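Local coordinates for LPXTG-motif cell wall anchor domain protein (Mobiluncus mulieris, PDB 5U5O) that is a giant, multidomain surface adhesin that probably mediates bacterial attachment, with Ig-like domains that carry internal disulfide, isopeptide and ester cross-links, at residues Thr227-Glu232 with Glu264-Ile269; Ala251-Thr256 with Asn281-Ala286. All coordinates share one frame; numbering follows the deposited sequence.

How the contacts relate
Both contacts belong to the C-terminal DUF5979 domain of this fragment, an Ig-like sandwich, and their centres lie 11 Å apart. Contact 1 joins two strands of one sheet, 226-232 and 264-269; contact 2 lies on the sheet across from it, where the turn after strand 244-251 meets strand 281-291. Along the chain the segments alternate: 227-232, 251-256, 264-269, 281-286. The chain thus passes back and forth between the sheets, and the two contacts share the interior between them. Val267 CG2 of contact 1 packs 3.6 Å from Val255 CG1 of contact 2, while Ile269 packs against Val282, so the two contacts meet across the core between the sheets.

Contact 1: Thr227-Glu232 with Glu264-Ile269; sequences TCTISE and EAVVKI
Strands 227-232 and 264-269 run antiparallel, their axes 4.7 Å apart at the closest and their directions 159° apart, as neighbours within one sheet of the Ig-like DUF5979 sandwich. Two hydrogen-bonded pairs, Cys228 with Val267 and Ile230 with Ala265, alternate with three non-hydrogen-bonded ones. The bond from Cys228 N to Val267 O (2.9 Å) and its return from Val267 N to Cys228 O lie nearly along the C=O axes. At the next pair, Ile230 N instead approaches Ala265 O from above the carbonyl plane, whereas Ala265 N stays in the plane of Ile230 O. Strand 193-200 flanks 227-232 on its other edge, which makes 227-232 an inner strand.

Cys228, Ile230, Ala265 and Val267 face the buried interior. Cys228 SG stands anti to its own backbone N (chi1 161°) and forms the disulfide with Cys200 on strand 193-200, a covalent link between adjacent strands. Its CB rests 3.9 Å from Ile269 CG1. Further along, Ile230 CB meets Ala265 CB at 4.2 Å, and both residues also touch Phe249 of the facing sheet.

Thr227, Thr229, Ser231, Glu264, Val266 and Lys268 line the outer face. The side chains of Thr227 and Val266 cross obliquely, with CG2 of Thr227 3.6 Å from CG1 of Val266; Lys268, bent at three successive torsions, curls back so that its CD lies 3.5 Å from Thr227 OG1. The side chains of Thr229 and Val266 lie side by side, pointing the same way, CG2 next to CG2. Bent at chi2 (-71°), Glu264 brings its carboxylate over Ser231. There Ser231 OG donates to the syn lone pair of Glu264 OE1 at 2.6 Å, and a water donates to both Glu264 OE2 and Glu232 O, so each carboxylate oxygen has a hydrogen-bond partner.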
loop_
_atom_site.group_PDB
_atom_site.type_symbol
_atom_site.label_atom_id
_atom_site.label_comp_id
_atom_site.label_asym_id
_atom_site.label_seq_id
_atom_site.Cartn_x
_atom_site.Cartn_y
_atom_site.Cartn_z
ATOM N N THR A 227 -10.178 12.645 1.937
ATOM C CA THR A 227 -10.907 13.904 2.044
ATOM C C THR A 227 -9.961 14.922 2.658
ATOM O O THR A 227 -9.393 14.682 3.735
ATOM C CB THR A 227 -12.137 13.739 2.947
ATOM O OG1 THR A 227 -13.042 12.819 2.336
ATOM C CG2 THR A 227 -12.875 15.060 3.182
ATOM N N CYS A 228 -9.780 16.067 1.969
ATOM C CA CYS A 228 -8.886 17.096 2.431
ATOM C C CYS A 228 -9.705 18.393 2.679
ATOM O O CYS A 228 -10.574 18.759 1.829
ATOM C CB CYS A 228 -7.897 17.318 1.343
ATOM S SG CYS A 228 -6.980 18.849 1.334
ATOM N N THR A 229 -9.448 19.084 3.765
ATOM C CA THR A 229 -10.058 20.371 4.054
ATOM C C THR A 229 -9.006 21.451 3.935
ATOM O O THR A 229 -7.823 21.263 4.258
ATOM C CB THR A 229 -10.758 20.406 5.424
ATOM O OG1 THR A 229 -9.817 20.170 6.479
ATOM C CG2 THR A 229 -11.863 19.357 5.499
ATOM N N ILE A 230 -9.456 22.604 3.433
ATOM C CA ILE A 230 -8.636 23.795 3.322
ATOM C C ILE A 230 -9.364 24.868 4.120
ATOM O O ILE A 230 -10.550 25.141 3.852
ATOM C CB ILE A 230 -8.526 24.234 1.834
ATOM C CG1 ILE A 230 -7.934 23.126 0.981
ATOM C CG2 ILE A 230 -7.665 25.480 1.709
ATOM C CD1 ILE A 230 -8.147 23.313 -0.503
ATOM N N SER A 231 -8.660 25.531 5.026
ATOM C CA SER A 231 -9.229 26.543 5.904
ATOM C C SER A 231 -8.354 27.769 5.844
ATOM O O SER A 231 -7.162 27.696 6.168
ATOM C CB SER A 231 -9.239 26.050 7.359
ATOM O OG SER A 231 -9.940 24.831 7.503
ATOM N N GLU A 232 -8.924 28.898 5.432
ATOM C CA GLU A 232 -8.207 30.164 5.451
ATOM C C GLU A 232 -8.520 30.931 6.722
ATOM O O GLU A 232 -9.645 30.918 7.196
ATOM C CB GLU A 232 -8.615 31.032 4.247
ATOM C CG GLU A 232 -7.686 32.212 4.053
ATOM C CD GLU A 232 -7.985 33.026 2.816
ATOM O OE1 GLU A 232 -8.698 32.540 1.906
ATOM O OE2 GLU A 232 -7.450 34.145 2.783
ATOM N N GLU A 264 -13.687 28.059 3.949
ATOM C CA GLU A 264 -13.560 26.622 4.206
ATOM C C GLU A 264 -13.920 25.843 2.963
ATOM O O GLU A 264 -14.986 26.071 2.363
ATOM C CB GLU A 264 -14.508 26.189 5.332
ATOM C CG GLU A 264 -14.255 26.874 6.667
ATOM C CD GLU A 264 -12.979 26.423 7.337
ATOM O OE1 GLU A 264 -12.472 25.317 7.030
ATOM O OE2 GLU A 264 -12.477 27.188 8.173
ATOM N N ALA A 265 -13.059 24.930 2.534
ATOM C CA ALA A 265 -13.336 24.077 1.389
ATOM C C ALA A 265 -13.093 22.636 1.761
ATOM O O ALA A 265 -12.295 22.330 2.678
ATOM C CB ALA A 265 -12.441 24.445 0.223
ATOM N N VAL A 266 -13.745 21.744 1.046
ATOM C CA VAL A 266 -13.532 20.307 1.138
ATOM C C VAL A 266 -13.327 19.792 -0.275
ATOM O O VAL A 266 -14.103 20.132 -1.191
ATOM C CB VAL A 266 -14.722 19.584 1.787
ATOM C CG1 VAL A 266 -14.431 18.095 1.954
ATOM C CG2 VAL A 266 -15.065 20.202 3.134
ATOM N N VAL A 267 -12.319 18.950 -0.480
ATOM C CA VAL A 267 -12.030 18.392 -1.794
ATOM C C VAL A 267 -11.563 16.945 -1.614
ATOM O O VAL A 267 -10.913 16.620 -0.599
ATOM C CB VAL A 267 -11.003 19.276 -2.542
ATOM C CG1 VAL A 267 -9.659 19.316 -1.828
ATOM C CG2 VAL A 267 -10.862 18.881 -3.997
ATOM N N LYS A 268 -11.893 16.077 -2.553
ATOM C CA LYS A 268 -11.452 14.687 -2.553
ATOM C C LYS A 268 -10.187 14.619 -3.379
ATOM O O LYS A 268 -10.094 15.273 -4.446
ATOM C CB LYS A 268 -12.502 13.782 -3.188
ATOM C CG LYS A 268 -13.858 13.758 -2.489
ATOM C CD LYS A 268 -13.832 13.135 -1.105
ATOM C CE LYS A 268 -13.427 11.660 -1.105
ATOM N NZ LYS A 268 -14.266 10.781 -1.973
ATOM N N ILE A 269 -9.235 13.815 -2.887
ATOM C CA ILE A 269 -7.973 13.644 -3.565
ATOM C C ILE A 269 -7.923 12.199 -4.067
ATOM O O ILE A 269 -7.551 11.286 -3.326
ATOM C CB ILE A 269 -6.795 13.924 -2.592
ATOM C CG1 ILE A 269 -6.953 15.272 -1.880
ATOM C CG2 ILE A 269 -5.458 13.853 -3.326
ATOM C CD1 ILE A 269 -6.972 16.493 -2.777
HETATM O O HOH W 1 -11.965 29.650 8.179
#

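Contact 2: Ala251-Thr256 with Asn281-Ala286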
loop_
_atom_site.group_PDB
_atom_site.type_symbol
_atom_site.label_atom_id
_atom_site.label_comp_id
_atom_site.label_asym_id
_atom_site.label_seq_id
_atom_site.Cartn_x
_atom_site.Cartn_y
_atom_site.Cartn_z
ATOM N N ALA A 251 -11.215 24.579 -8.774
ATOM C CA ALA A 251 -10.186 23.580 -9.073
ATOM C C ALA A 251 -10.185 23.302 -10.562
ATOM O O ALA A 251 -11.193 23.506 -11.234
ATOM C CB ALA A 251 -10.431 22.289 -8.303
ATOM N N VAL A 252 -9.048 22.850 -11.078
ATOM C CA VAL A 252 -8.924 22.475 -12.478
ATOM C C VAL A 252 -9.256 21.000 -12.683
ATOM O O VAL A 252 -9.519 20.258 -11.721
ATOM C CB VAL A 252 -7.539 22.826 -13.072
ATOM C CG1 VAL A 252 -7.247 24.312 -12.920
ATOM C CG2 VAL A 252 -6.426 22.006 -12.451
ATOM N N ASN A 253 -9.331 20.603 -13.956
ATOM C CA ASN A 253 -9.567 19.211 -14.362
ATOM C C ASN A 253 -10.942 18.672 -13.928
ATOM O O ASN A 253 -11.131 17.467 -13.792
ATOM C CB ASN A 253 -8.412 18.283 -13.918
ATOM C CG ASN A 253 -7.140 18.535 -14.706
ATOM O OD1 ASN A 253 -7.183 18.919 -15.871
ATOM N ND2 ASN A 253 -6.000 18.311 -14.076
ATOM N N GLY A 254 -11.894 19.582 -13.708
ATOM C CA GLY A 254 -13.261 19.201 -13.364
ATOM C C GLY A 254 -13.493 18.706 -11.951
ATOM O O GLY A 254 -14.531 18.151 -11.639
ATOM N N VAL A 255 -12.507 18.897 -11.068
ATOM C CA VAL A 255 -12.631 18.446 -9.690
ATOM C C VAL A 255 -13.571 19.396 -8.953
ATOM O O VAL A 255 -13.381 20.609 -8.986
ATOM C CB VAL A 255 -11.250 18.412 -9.001
ATOM C CG1 VAL A 255 -11.381 18.123 -7.503
ATOM C CG2 VAL A 255 -10.356 17.386 -9.686
ATOM N N THR A 256 -14.574 18.852 -8.268
ATOM C CA THR A 256 -15.482 19.679 -7.479
ATOM C C THR A 256 -14.826 20.075 -6.165
ATOM O O THR A 256 -14.071 19.298 -5.540
ATOM C CB THR A 256 -16.828 18.986 -7.146
ATOM O OG1 THR A 256 -16.580 17.822 -6.350
ATOM C CG2 THR A 256 -17.615 18.605 -8.396
ATOM N N ASN A 281 -3.784 14.323 -8.568
ATOM C CA ASN A 281 -3.015 15.551 -8.285
ATOM C C ASN A 281 -3.894 16.755 -8.515
ATOM O O ASN A 281 -4.098 17.206 -9.655
ATOM C CB ASN A 281 -1.742 15.608 -9.111
ATOM C CG ASN A 281 -0.823 14.427 -8.808
ATOM O OD1 ASN A 281 -0.398 14.234 -7.664
ATOM N ND2 ASN A 281 -0.549 13.613 -9.810
ATOM N N VAL A 282 -4.537 17.184 -7.449
ATOM C CA VAL A 282 -5.580 18.189 -7.485
ATOM C C VAL A 282 -4.939 19.559 -7.338
ATOM O O VAL A 282 -3.970 19.707 -6.559
ATOM C CB VAL A 282 -6.593 17.904 -6.347
ATOM C CG1 VAL A 282 -7.603 19.025 -6.187
ATOM C CG2 VAL A 282 -7.273 16.558 -6.552
ATOM N N GLU A 283 -5.485 20.555 -8.062
ATOM C CA GLU A 283 -5.002 21.919 -7.950
ATOM C C GLU A 283 -6.170 22.859 -7.657
ATOM O O GLU A 283 -7.092 22.978 -8.493
ATOM C CB GLU A 283 -4.286 22.344 -9.227
ATOM C CG GLU A 283 -3.186 21.397 -9.680
ATOM C CD GLU A 283 -2.741 21.681 -11.093
ATOM O OE1 GLU A 283 -2.070 22.710 -11.315
ATOM O OE2 GLU A 283 -3.077 20.881 -11.987
ATOM N N VAL A 284 -6.145 23.512 -6.506
ATOM C CA VAL A 284 -7.205 24.421 -6.073
ATOM C C VAL A 284 -6.677 25.834 -6.056
ATOM O O VAL A 284 -5.508 26.083 -5.719
ATOM C CB VAL A 284 -7.709 24.003 -4.665
ATOM C CG1 VAL A 284 -8.646 25.040 -4.058
ATOM C CG2 VAL A 284 -8.401 22.653 -4.710
ATOM N N THR A 285 -7.521 26.797 -6.450
ATOM C CA THR A 285 -7.220 28.199 -6.271
ATOM C C THR A 285 -8.207 28.786 -5.286
ATOM O O THR A 285 -9.422 28.548 -5.422
ATOM C CB THR A 285 -7.277 28.930 -7.627
ATOM O OG1 THR A 285 -6.256 28.399 -8.471
ATOM C CG2 THR A 285 -7.055 30.441 -7.474
ATOM N N ALA A 286 -7.689 29.545 -4.314
ATOM C CA ALA A 286 -8.510 30.305 -3.399
ATOM C C ALA A 286 -8.399 31.756 -3.811
ATOM O O ALA A 286 -7.324 32.346 -3.711
ATOM C CB ALA A 286 -8.010 30.132 -1.979
HETATM O O HOH W 2 -7.491 19.656 -9.856
HETATM O O HOH W 3 -5.401 18.762 -11.562
#
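Glu283 carries much of this contact, its side chain lying against Val252 at the start of a turn. CG is anti to its own carbonyl carbon and the chain runs extended beyond it. Its CB touches Val252 CG2 at 3.9 Å, CD passes the same methyl at equal range, and OE2 comes to 3.6 Å from it, so one methyl is lined by the length of the glutamate as the two side chains cross obliquely. At the tip, OE2 accepts a rather long bond from a water that also donates to Asn281 O and accepts from Asn253 ND2, the water oxygen 2.6 Å from that nitrogen. The other oxygen, OE1, makes a long, weak ion pair with Lys172 of strand 150-178.

The backbones meet in a single antiparallel bridge, the non-hydrogen-bonded pair Ala251 with Val284. Beside it, Val252 N bonds to Glu283 O at 3.2 Å, nearly along the C=O axis. A second water bridges Val252 O and Glu283 N, donating to the first and accepting from the second, in place of a direct return bond. The chain then reverses in a type I' turn from Val252 to Val255, with Asn253 and Gly254 both at positive phi, closed by a weak bond from Val255 N to Val252 O.

Beyond the turn, Val255 CG1 meets Val282 CG1 at 4.1 Å. The turn follows strand 244-251 and leads over to strand 258-261 of the opposing sheet. Strand 281-291 lies between strands 244-251 and 150-178; inward, Val255 and Val282 both touch Val267 of strand 264-269 in that opposing sheet.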